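Local coordinates for nucleoside kinase (Methanococcus jannaschii, PDB 2C4E), which phosphorylates a wide range of nucleosides, inosine, guanosine and cytidine above all, to their monophosphates, with ATP as the best phosphate donor and magnesium or manganese as cofactor, at residues V57-F69 and A117-T131. Numbering follows the deposited sequence.
Sequences VNSELLSCVGYDF and AAKHYKELNPPNFNT
Ala-117 sets its CB 3.4 Å from Val-65 O, where the 3-10 segment ending at 123 meets short strand 64-65; this follows 58-62, within this chain an outermost strand of the large mixed sheet in this ribokinase fold. Cys-64 CB packs 3.2 Å from Ala-117 O. His-120 adds its CB beside Cys-64 SG, while ND1 donates to Glu-123 OE1 in the ring plane and NE2 is hydrogen-bonded to Ser-91 OG. Tyr-121 makes the central contact: Cys-64 SG sits 3.6 Å from the ring centroid, 9° off the normal, a sulfur-aromatic contact. Chi1 of -67° sets SG beside its own backbone N, letting one tyrosine take the sulfur over its face and the N-H at OH (Cys-64 N to Tyr-121 OH 3.1 Å, 155° at the hydrogen). A leucine in place of Tyr-121 would probably leave the buried Cys-64 N-H without its acceptor and the sulfur without its aromatic face. Leu-124 CD1 closes on Cys-64 SG at 3.7 Å. Leu-62 CD1 packs end-on against Pro-127 CD, and Phe-129 turns its ring edge to that methyl. A water bridges Asn-130 N to Glu-60 OE2. Thr-131 CG2 opposes Glu-60 OE2 at 3.6 Å; Thr-9 OG1 hydrogen-bonds both Glu-60 OE2 and Thr-131 OG1.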
loop_
_atom_site.group_PDB
_atom_site.type_symbol
_atom_site.label_atom_id
_atom_site.label_comp_id
_atom_site.label_asym_id
_atom_site.label_seq_id
_atom_site.Cartn_x
_atom_site.Cartn_y
_atom_site.Cartn_z
ATOM N N VAL A 57 -11.851 4.129 31.407
ATOM C CA VAL A 57 -10.582 4.196 32.124
ATOM C C VAL A 57 -9.687 5.135 31.352
ATOM O O VAL A 57 -9.632 5.080 30.126
ATOM C CB VAL A 57 -9.942 2.807 32.290
ATOM C CG1 VAL A 57 -8.517 2.927 32.860
ATOM C CG2 VAL A 57 -10.833 1.938 33.165
ATOM N N ASN A 58 -9.024 6.036 32.062
ATOM C CA ASN A 58 -8.225 7.051 31.405
ATOM C C ASN A 58 -6.984 6.393 30.865
ATOM O O ASN A 58 -6.357 5.616 31.562
ATOM C CB ASN A 58 -7.871 8.177 32.376
ATOM C CG ASN A 58 -9.081 8.998 32.768
ATOM O OD1 ASN A 58 -9.894 9.364 31.923
ATOM N ND2 ASN A 58 -9.218 9.273 34.054
ATOM N N SER A 59 -6.679 6.624 29.598
ATOM C CA SER A 59 -5.481 6.067 29.007
ATOM C C SER A 59 -4.615 7.167 28.434
ATOM O O SER A 59 -5.063 8.281 28.162
ATOM C CB SER A 59 -5.813 5.029 27.930
ATOM O OG SER A 59 -6.549 5.593 26.866
ATOM N N GLU A 60 -3.348 6.841 28.285
ATOM C CA GLU A 60 -2.399 7.715 27.637
ATOM C C GLU A 60 -1.612 6.867 26.661
ATOM O O GLU A 60 -1.447 5.673 26.863
ATOM C CB GLU A 60 -1.485 8.410 28.655
ATOM C CG GLU A 60 -0.564 7.523 29.481
ATOM C CD GLU A 60 0.357 8.333 30.401
ATOM O OE1 GLU A 60 0.068 9.518 30.647
ATOM O OE2 GLU A 60 1.379 7.786 30.888
ATOM N N LEU A 61 -1.124 7.492 25.609
ATOM C CA LEU A 61 -0.473 6.797 24.523
ATOM C C LEU A 61 0.940 7.302 24.320
ATOM O O LEU A 61 1.182 8.525 24.337
ATOM C CB LEU A 61 -1.318 7.011 23.270
ATOM C CG LEU A 61 -1.102 6.198 21.992
ATOM C CD1 LEU A 61 -1.293 4.724 22.199
ATOM C CD2 LEU A 61 -2.091 6.711 20.957
ATOM N N LEU A 62 1.880 6.376 24.152
ATOM C CA LEU A 62 3.257 6.705 23.805
ATOM C C LEU A 62 3.573 5.963 22.510
ATOM O O LEU A 62 3.694 4.740 22.511
ATOM C CB LEU A 62 4.234 6.295 24.912
ATOM C CG LEU A 62 5.630 6.923 24.807
ATOM C CD1 LEU A 62 6.380 6.681 26.101
ATOM C CD2 LEU A 62 6.425 6.377 23.621
ATOM N N SER A 63 3.673 6.721 21.417
ATOM C CA SER A 63 3.983 6.198 20.094
ATOM C C SER A 63 4.808 7.211 19.316
ATOM O O SER A 63 4.797 8.398 19.635
ATOM C CB SER A 63 2.705 5.947 19.280
ATOM O OG SER A 63 1.758 5.175 19.986
ATOM N N CYS A 64 5.508 6.732 18.295
ATOM C CA CYS A 64 6.105 7.598 17.280
ATOM C C CYS A 64 5.174 7.717 16.066
ATOM O O CYS A 64 4.854 6.720 15.412
ATOM C CB CYS A 64 7.453 7.042 16.820
ATOM S SG CYS A 64 8.746 7.075 18.077
ATOM N N VAL A 65 4.741 8.942 15.783
ATOM C CA VAL A 65 3.891 9.241 14.630
ATOM C C VAL A 65 4.634 10.161 13.659
ATOM O O VAL A 65 5.708 10.658 13.972
ATOM C CB VAL A 65 2.520 9.832 15.071
ATOM C CG1 VAL A 65 1.812 8.863 16.015
ATOM C CG2 VAL A 65 2.679 11.200 15.743
ATOM N N GLY A 66 4.074 10.358 12.474
ATOM C CA GLY A 66 4.761 11.065 11.397
ATOM C C GLY A 66 4.199 12.442 11.107
ATOM O O GLY A 66 3.287 12.911 11.784
ATOM N N TYR A 67 4.752 13.082 10.073
ATOM C CA TYR A 67 4.315 14.409 9.631
ATOM C C TYR A 67 2.869 14.442 9.136
ATOM O O TYR A 67 2.261 15.524 9.058
ATOM C CB TYR A 67 5.262 14.964 8.545
ATOM C CG TYR A 67 5.382 14.120 7.272
ATOM C CD1 TYR A 67 4.363 14.107 6.317
ATOM C CD2 TYR A 67 6.522 13.348 7.018
ATOM C CE1 TYR A 67 4.467 13.340 5.148
ATOM C CE2 TYR A 67 6.637 12.580 5.852
ATOM C CZ TYR A 67 5.605 12.582 4.921
ATOM O OH TYR A 67 5.698 11.824 3.768
ATOM N N ASP A 68 2.336 13.269 8.770
ATOM C CA ASP A 68 0.953 13.140 8.300
ATOM C C ASP A 68 -0.036 12.827 9.420
ATOM O O ASP A 68 -1.230 12.683 9.174
ATOM C CB ASP A 68 0.846 12.090 7.184
ATOM C CG ASP A 68 1.150 10.679 7.659
ATOM O OD1 ASP A 68 1.833 10.530 8.693
ATOM O OD2 ASP A 68 0.754 9.660 7.052
ATOM N N PHE A 69 0.467 12.692 10.642
ATOM C CA PHE A 69 -0.395 12.587 11.816
ATOM C C PHE A 69 -0.899 13.969 12.210
ATOM O O PHE A 69 -2.079 14.133 12.489
ATOM C CB PHE A 69 0.370 11.981 12.990
ATOM C CG PHE A 69 -0.516 11.385 14.051
ATOM C CD1 PHE A 69 -1.022 10.107 13.898
ATOM C CD2 PHE A 69 -0.833 12.100 15.204
ATOM C CE1 PHE A 69 -1.825 9.536 14.883
ATOM C CE2 PHE A 69 -1.647 11.540 16.183
ATOM C CZ PHE A 69 -2.140 10.257 16.023
ATOM N N ALA A 117 7.915 6.208 10.960
ATOM C CA ALA A 117 8.347 6.981 12.140
ATOM C C ALA A 117 8.770 6.142 13.349
ATOM O O ALA A 117 9.382 6.668 14.281
ATOM C CB ALA A 117 7.234 7.951 12.565
ATOM N N ALA A 118 8.417 4.856 13.360
ATOM C CA ALA A 118 8.934 3.923 14.367
ATOM C C ALA A 118 10.470 3.830 14.370
ATOM O O ALA A 118 11.068 3.350 15.340
ATOM C CB ALA A 118 8.324 2.543 14.166
ATOM N N LYS A 119 11.116 4.291 13.300
ATOM C CA LYS A 119 12.577 4.381 13.290
ATOM C C LYS A 119 13.099 5.236 14.456
ATOM O O LYS A 119 14.243 5.081 14.878
ATOM C CB LYS A 119 13.107 4.900 11.936
ATOM C CG LYS A 119 12.827 6.373 11.649
ATOM C CD LYS A 119 13.862 7.281 12.286
ATOM C CE LYS A 119 14.307 8.381 11.386
ATOM N NZ LYS A 119 15.510 9.085 11.926
ATOM N N HIS A 120 12.262 6.136 14.968
ATOM C CA HIS A 120 12.687 7.075 16.004
ATOM C C HIS A 120 12.800 6.456 17.401
ATOM O O HIS A 120 13.464 7.047 18.248
ATOM C CB HIS A 120 11.751 8.296 16.066
ATOM C CG HIS A 120 11.863 9.208 14.889
ATOM N ND1 HIS A 120 13.008 9.923 14.603
ATOM C CD2 HIS A 120 10.975 9.515 13.913
ATOM C CE1 HIS A 120 12.816 10.634 13.508
ATOM N NE2 HIS A 120 11.590 10.410 13.073
ATOM N N TYR A 121 12.165 5.308 17.670
ATOM C CA TYR A 121 12.272 4.710 19.007
ATOM C C TYR A 121 13.725 4.539 19.466
ATOM O O TYR A 121 14.034 4.796 20.618
ATOM C CB TYR A 121 11.547 3.356 19.126
ATOM C CG TYR A 121 10.040 3.458 19.108
ATOM C CD1 TYR A 121 9.319 3.029 18.001
ATOM C CD2 TYR A 121 9.335 4.015 20.175
ATOM C CE1 TYR A 121 7.949 3.115 17.958
ATOM C CE2 TYR A 121 7.951 4.108 20.140
ATOM C CZ TYR A 121 7.266 3.649 19.025
ATOM O OH TYR A 121 5.904 3.747 18.951
ATOM N N LYS A 122 14.617 4.112 18.575
ATOM C CA LYS A 122 16.021 3.914 18.965
ATOM C C LYS A 122 16.749 5.217 19.337
ATOM O O LYS A 122 17.810 5.179 19.954
ATOM C CB LYS A 122 16.790 3.123 17.897
ATOM C CG LYS A 122 16.961 3.821 16.566
ATOM C CD LYS A 122 17.671 2.895 15.563
ATOM C CE LYS A 122 17.465 3.315 14.116
ATOM N NZ LYS A 122 16.029 3.568 13.789
ATOM N N GLU A 123 16.183 6.359 18.961
ATOM C CA GLU A 123 16.716 7.667 19.353
ATOM C C GLU A 123 16.202 8.138 20.714
ATOM O O GLU A 123 16.712 9.109 21.259
ATOM C CB GLU A 123 16.334 8.726 18.316
ATOM C CG GLU A 123 16.880 8.480 16.916
ATOM C CD GLU A 123 16.042 9.143 15.831
ATOM O OE1 GLU A 123 15.314 10.123 16.122
ATOM O OE2 GLU A 123 16.113 8.674 14.678
ATOM N N LEU A 124 15.182 7.467 21.239
ATOM C CA LEU A 124 14.456 7.932 22.416
ATOM C C LEU A 124 14.665 7.046 23.637
ATOM O O LEU A 124 15.127 5.914 23.545
ATOM C CB LEU A 124 12.952 8.001 22.112
ATOM C CG LEU A 124 12.543 8.846 20.902
ATOM C CD1 LEU A 124 11.091 8.574 20.542
ATOM C CD2 LEU A 124 12.765 10.329 21.164
ATOM N N ASN A 125 14.308 7.593 24.790
ATOM C CA ASN A 125 14.254 6.836 26.026
ATOM C C ASN A 125 12.916 7.105 26.695
ATOM O O ASN A 125 12.340 8.175 26.525
ATOM C CB ASN A 125 15.437 7.192 26.925
ATOM C CG ASN A 125 16.760 6.669 26.370
ATOM O OD1 ASN A 125 16.983 5.463 26.294
ATOM N ND2 ASN A 125 17.628 7.576 25.955
ATOM N N PRO A 126 12.378 6.116 27.397
ATOM C CA PRO A 126 11.069 6.295 28.042
ATOM C C PRO A 126 11.067 7.332 29.163
ATOM O O PRO A 126 12.060 7.481 29.865
ATOM C CB PRO A 126 10.729 4.895 28.581
ATOM C CG PRO A 126 12.016 4.121 28.599
ATOM C CD PRO A 126 12.942 4.773 27.610
ATOM N N PRO A 127 9.951 8.031 29.344
ATOM C CA PRO A 127 9.807 8.920 30.496
ATOM C C PRO A 127 9.453 8.106 31.719
ATOM O O PRO A 127 9.187 6.912 31.592
ATOM C CB PRO A 127 8.633 9.810 30.090
ATOM C CG PRO A 127 7.792 8.943 29.265
ATOM C CD PRO A 127 8.735 8.021 28.517
ATOM N N ASN A 128 9.462 8.734 32.895
ATOM C CA ASN A 128 8.813 8.138 34.043
ATOM C C ASN A 128 7.309 8.069 33.749
ATOM O O ASN A 128 6.737 8.951 33.098
ATOM C CB ASN A 128 9.094 8.921 35.328
ATOM C CG ASN A 128 10.550 8.817 35.770
ATOM O OD1 ASN A 128 11.273 9.818 35.813
ATOM N ND2 ASN A 128 10.990 7.597 36.088
ATOM N N PHE A 129 6.695 6.986 34.189
ATOM C CA PHE A 129 5.276 6.777 34.052
ATOM C C PHE A 129 4.659 6.924 35.422
ATOM O O PHE A 129 5.209 6.433 36.411
ATOM C CB PHE A 129 5.022 5.359 33.528
ATOM C CG PHE A 129 5.651 5.082 32.184
ATOM C CD1 PHE A 129 5.107 5.618 31.044
ATOM C CD2 PHE A 129 6.784 4.297 32.072
ATOM C CE1 PHE A 129 5.670 5.364 29.806
ATOM C CE2 PHE A 129 7.340 4.058 30.825
ATOM C CZ PHE A 129 6.763 4.586 29.709
ATOM N N ASN A 130 3.520 7.604 35.490
ATOM C CA ASN A 130 2.821 7.780 36.746
ATOM C C ASN A 130 1.510 7.024 36.786
ATOM O O ASN A 130 0.665 7.284 37.647
ATOM C CB ASN A 130 2.569 9.280 36.992
ATOM C CG ASN A 130 3.853 10.072 37.106
ATOM O OD1 ASN A 130 3.948 11.208 36.602
ATOM N ND2 ASN A 130 4.850 9.499 37.782
ATOM N N THR A 131 1.354 6.075 35.871
ATOM C CA THR A 131 0.131 5.299 35.744
ATOM C C THR A 131 0.167 3.993 36.540
ATOM O O THR A 131 1.222 3.505 36.908
ATOM C CB THR A 131 -0.104 4.977 34.259
ATOM O OG1 THR A 131 1.124 4.529 33.658
ATOM C CG2 THR A 131 -0.488 6.240 33.501
HETATM O O HOH W 1 2.294 8.780 33.227
#